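PDB 2FUJ: thioesterase from Xanthomonas campestris pv. campestris, which probably hydrolyses the thioester bond of fatty acyl-CoAs, as a tetrameric hotdog-fold enzyme. Local coordinates for the interface of chains A and B. Sequence-based numbering; all coordinates share one arbitrary frame. Chains: chain A/B, conserved hypothetical protein.

The interface of chains A and B. Residues chain A 16-18, 21, 32, 36, 39, 43; chain B 16-19, 21, 32, 36, 74.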
# COMPACT_ATOMS: atom_id res chain seq x y z
N SER A 16 13.20 5.28 5.97
CA SER A 16 12.38 6.47 6.14
C SER A 16 10.92 6.07 6.20
O SER A 16 10.46 5.27 5.39
CB SER A 16 12.56 7.42 4.95
OG SER A 16 13.88 7.89 4.86
N VAL A 17 10.19 6.63 7.15
CA VAL A 17 8.76 6.35 7.27
C VAL A 17 8.04 7.34 6.36
O VAL A 17 8.51 8.47 6.18
CB VAL A 17 8.26 6.53 8.72
CG1 VAL A 17 6.74 6.51 8.77
CG2 VAL A 17 8.80 5.43 9.59
N ARG A 18 6.93 6.92 5.78
CA ARG A 18 6.15 7.78 4.90
C ARG A 18 4.83 8.12 5.58
O ARG A 18 4.32 7.35 6.38
CB ARG A 18 5.87 7.08 3.56
CG ARG A 18 7.07 6.87 2.67
CD ARG A 18 6.68 6.01 1.49
NE ARG A 18 7.82 5.60 0.67
CZ ARG A 18 7.74 4.73 -0.33
NH1 ARG A 18 6.57 4.18 -0.64
NH2 ARG A 18 8.82 4.41 -1.02
N ASP A 21 2.14 5.71 5.50
CA ASP A 21 2.35 4.50 6.30
C ASP A 21 1.36 4.43 7.45
O ASP A 21 1.06 3.35 7.95
CB ASP A 21 3.77 4.47 6.87
CG ASP A 21 4.83 4.11 5.82
OD1 ASP A 21 6.03 4.24 6.15
OD2 ASP A 21 4.49 3.70 4.70
N LYS A 32 2.57 -2.47 7.60
CA LYS A 32 3.74 -1.76 7.08
C LYS A 32 5.03 -2.23 7.77
O LYS A 32 6.11 -2.11 7.21
CB LYS A 32 3.56 -0.25 7.26
CG LYS A 32 3.82 0.52 5.99
CD LYS A 32 2.90 0.02 4.88
CE LYS A 32 3.17 0.70 3.56
NZ LYS A 32 4.56 0.47 3.11
N TYR A 36 8.72 -2.95 6.31
CA TYR A 36 9.99 -2.36 6.74
C TYR A 36 11.02 -3.48 6.85
O TYR A 36 12.18 -3.31 6.49
CB TYR A 36 9.85 -1.68 8.10
CG TYR A 36 8.93 -0.48 8.15
CD1 TYR A 36 8.79 0.36 7.05
CD2 TYR A 36 8.24 -0.17 9.31
CE1 TYR A 36 7.98 1.49 7.11
CE2 TYR A 36 7.43 0.97 9.39
CZ TYR A 36 7.31 1.79 8.28
OH TYR A 36 6.51 2.91 8.35
N GLU A 39 12.13 -4.48 3.29
CA GLU A 39 13.09 -3.53 2.72
C GLU A 39 14.48 -3.75 3.31
O GLU A 39 15.47 -3.77 2.58
CB GLU A 39 12.64 -2.09 2.97
CG GLU A 39 13.40 -1.04 2.16
CD GLU A 39 13.27 -1.22 0.65
OE1 GLU A 39 12.27 -1.83 0.21
OE2 GLU A 39 14.16 -0.75 -0.09
N ARG A 43 17.68 -4.61 1.05
CA ARG A 43 18.69 -3.55 1.00
C ARG A 43 19.98 -4.17 1.51
O ARG A 43 21.08 -3.75 1.15
CB ARG A 43 18.27 -2.38 1.89
CG ARG A 43 17.17 -1.50 1.31
CD ARG A 43 17.71 -0.50 0.31
NE ARG A 43 16.66 0.29 -0.33
CZ ARG A 43 16.88 1.38 -1.06
NH1 ARG A 43 18.12 1.81 -1.24
NH2 ARG A 43 15.86 2.03 -1.62
N SER B 16 13.27 7.80 -0.90
CA SER B 16 13.78 6.46 -1.13
C SER B 16 12.66 5.59 -1.69
O SER B 16 11.55 5.61 -1.18
CB SER B 16 14.25 5.84 0.18
OG SER B 16 15.33 6.55 0.73
N VAL B 17 12.97 4.82 -2.72
CA VAL B 17 11.99 3.91 -3.30
C VAL B 17 12.08 2.61 -2.50
O VAL B 17 13.16 2.24 -2.03
CB VAL B 17 12.28 3.62 -4.79
CG1 VAL B 17 11.42 2.47 -5.29
CG2 VAL B 17 12.00 4.86 -5.61
N ARG B 18 10.95 1.92 -2.35
CA ARG B 18 10.92 0.66 -1.63
C ARG B 18 10.65 -0.47 -2.62
O ARG B 18 10.00 -0.27 -3.64
CB ARG B 18 9.82 0.68 -0.56
CG ARG B 18 10.07 1.60 0.61
CD ARG B 18 8.83 1.66 1.48
NE ARG B 18 8.91 2.67 2.53
CZ ARG B 18 7.90 3.00 3.32
NH1 ARG B 18 6.72 2.40 3.18
NH2 ARG B 18 8.05 3.93 4.25
N TRP B 19 11.15 -1.65 -2.30
CA TRP B 19 10.98 -2.81 -3.17
C TRP B 19 9.49 -3.07 -3.40
O TRP B 19 9.08 -3.39 -4.51
CB TRP B 19 11.66 -4.03 -2.54
CG TRP B 19 11.71 -5.22 -3.43
CD1 TRP B 19 12.60 -5.46 -4.44
CD2 TRP B 19 10.81 -6.33 -3.42
NE1 TRP B 19 12.30 -6.65 -5.06
CE2 TRP B 19 11.21 -7.21 -4.45
CE3 TRP B 19 9.70 -6.66 -2.64
CZ2 TRP B 19 10.53 -8.40 -4.72
CZ3 TRP B 19 9.03 -7.85 -2.91
CH2 TRP B 19 9.45 -8.70 -3.93
N ASP B 21 7.25 -1.07 -3.71
CA ASP B 21 6.68 -0.04 -4.57
C ASP B 21 6.41 -0.59 -5.97
O ASP B 21 5.56 -0.08 -6.69
CB ASP B 21 7.62 1.16 -4.69
CG ASP B 21 7.62 2.05 -3.44
OD1 ASP B 21 8.49 2.94 -3.37
OD2 ASP B 21 6.78 1.87 -2.55
N LYS B 32 1.81 4.64 -6.76
CA LYS B 32 2.85 5.02 -5.82
C LYS B 32 3.42 6.41 -6.15
O LYS B 32 3.96 7.09 -5.28
CB LYS B 32 3.97 3.98 -5.82
CG LYS B 32 4.33 3.51 -4.43
CD LYS B 32 3.10 2.95 -3.74
CE LYS B 32 3.39 2.54 -2.31
NZ LYS B 32 3.85 3.69 -1.50
N TYR B 36 4.50 9.49 -3.78
CA TYR B 36 5.80 10.16 -3.72
C TYR B 36 5.54 11.67 -3.68
O TYR B 36 6.22 12.41 -2.97
CB TYR B 36 6.65 9.84 -4.94
CG TYR B 36 7.07 8.40 -5.09
CD1 TYR B 36 7.32 7.60 -3.96
CD2 TYR B 36 7.28 7.84 -6.34
CE1 TYR B 36 7.76 6.29 -4.10
CE2 TYR B 36 7.72 6.53 -6.49
CZ TYR B 36 7.96 5.75 -5.36
OH TYR B 36 8.40 4.46 -5.50
N TRP B 74 13.30 -0.32 -8.60
CA TRP B 74 14.07 -0.36 -7.37
C TRP B 74 15.42 -0.91 -7.82
O TRP B 74 15.48 -1.71 -8.76
CB TRP B 74 13.37 -1.31 -6.39
CG TRP B 74 14.04 -1.49 -5.07
CD1 TRP B 74 13.76 -0.82 -3.92
CD2 TRP B 74 15.05 -2.45 -4.75
NE1 TRP B 74 14.54 -1.31 -2.89
CE2 TRP B 74 15.33 -2.31 -3.38
CE3 TRP B 74 15.73 -3.42 -5.49
CZ2 TRP B 74 16.28 -3.10 -2.73
CZ3 TRP B 74 16.68 -4.21 -4.85
CH2 TRP B 74 16.94 -4.05 -3.48
O HOH W 1 11.19 4.26 2.83
O HOH W 2 10.41 6.42 1.30
O HOH W 3 13.99 1.78 0.57
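In both chains residues 16 to 18 run as an extended loop (A:Arg18 phi/psi -111/151°), which then turns into the short 3-10 helix 19-21. A two-fold axis relates the chains, so each contact has a twin. A:Arg18 and B:Arg18 cross this axis tip to tip. Each has CG beside its backbone N and a chain extended to NE. Their guanidinium planes are nearly parallel, 6° apart, and stack with an offset, A:Arg18 NE lying 3.6 Å from B:Arg18 NE. The like charges are presumably offset by the carboxylates at the far ends. A:Arg18 grips B:Asp21 end-on. A:Arg18 NH2 meets B:Asp21 OD1 at 2.8 Å, and NH1 of the same guanidinium meets B:Asp21 OD2 at 3.0 Å, both on syn lone pairs and close to the guanidinium plane. A:Arg18 NH2 also donates to the carbonyl B:Ser16 O at 3.0 Å, so the guanidinium is fixed in its plane. B:Asp21 is held within its own chain. B:Asp21 OD1 also accepts from the B:Tyr36 hydroxyl OH at 2.6 Å and from B:Arg18 N, both from above the carboxylate plane. The B:Tyr36 ring stands nearly perpendicular to the A:Arg18 guanidinium, which meets its CE1 edge. B:Lys32 NZ lies beside A:Arg18 NH1 without a hydrogen bond, but forms a salt bridge with B:Asp21 OD2. Water 1 and water 2 bond to each other and link the two Arg18 NE atoms to the Ser16 carbonyls. To one side, A:Glu39 has CG anti to its backbone N and clasps two N-H groups with syn lone pairs. A:Glu39 OE1 takes B:Trp19 N at 2.8 Å, and A:Glu39 OE2 takes the indole B:Trp74 NE1 at 2.9 Å. A:Arg43 NE holds the anti side of OE2, while A:Arg43 NH2 reaches B:Val17 O at 2.7 Å. The site joins helix 30-47 of each subunit to the partner's loop after strand 9-15 and its 3-10 helix 19-21, with B:Trp74 coming from the loop between strands 58-68 and 78-84, within the tetrameric hotdog assembly.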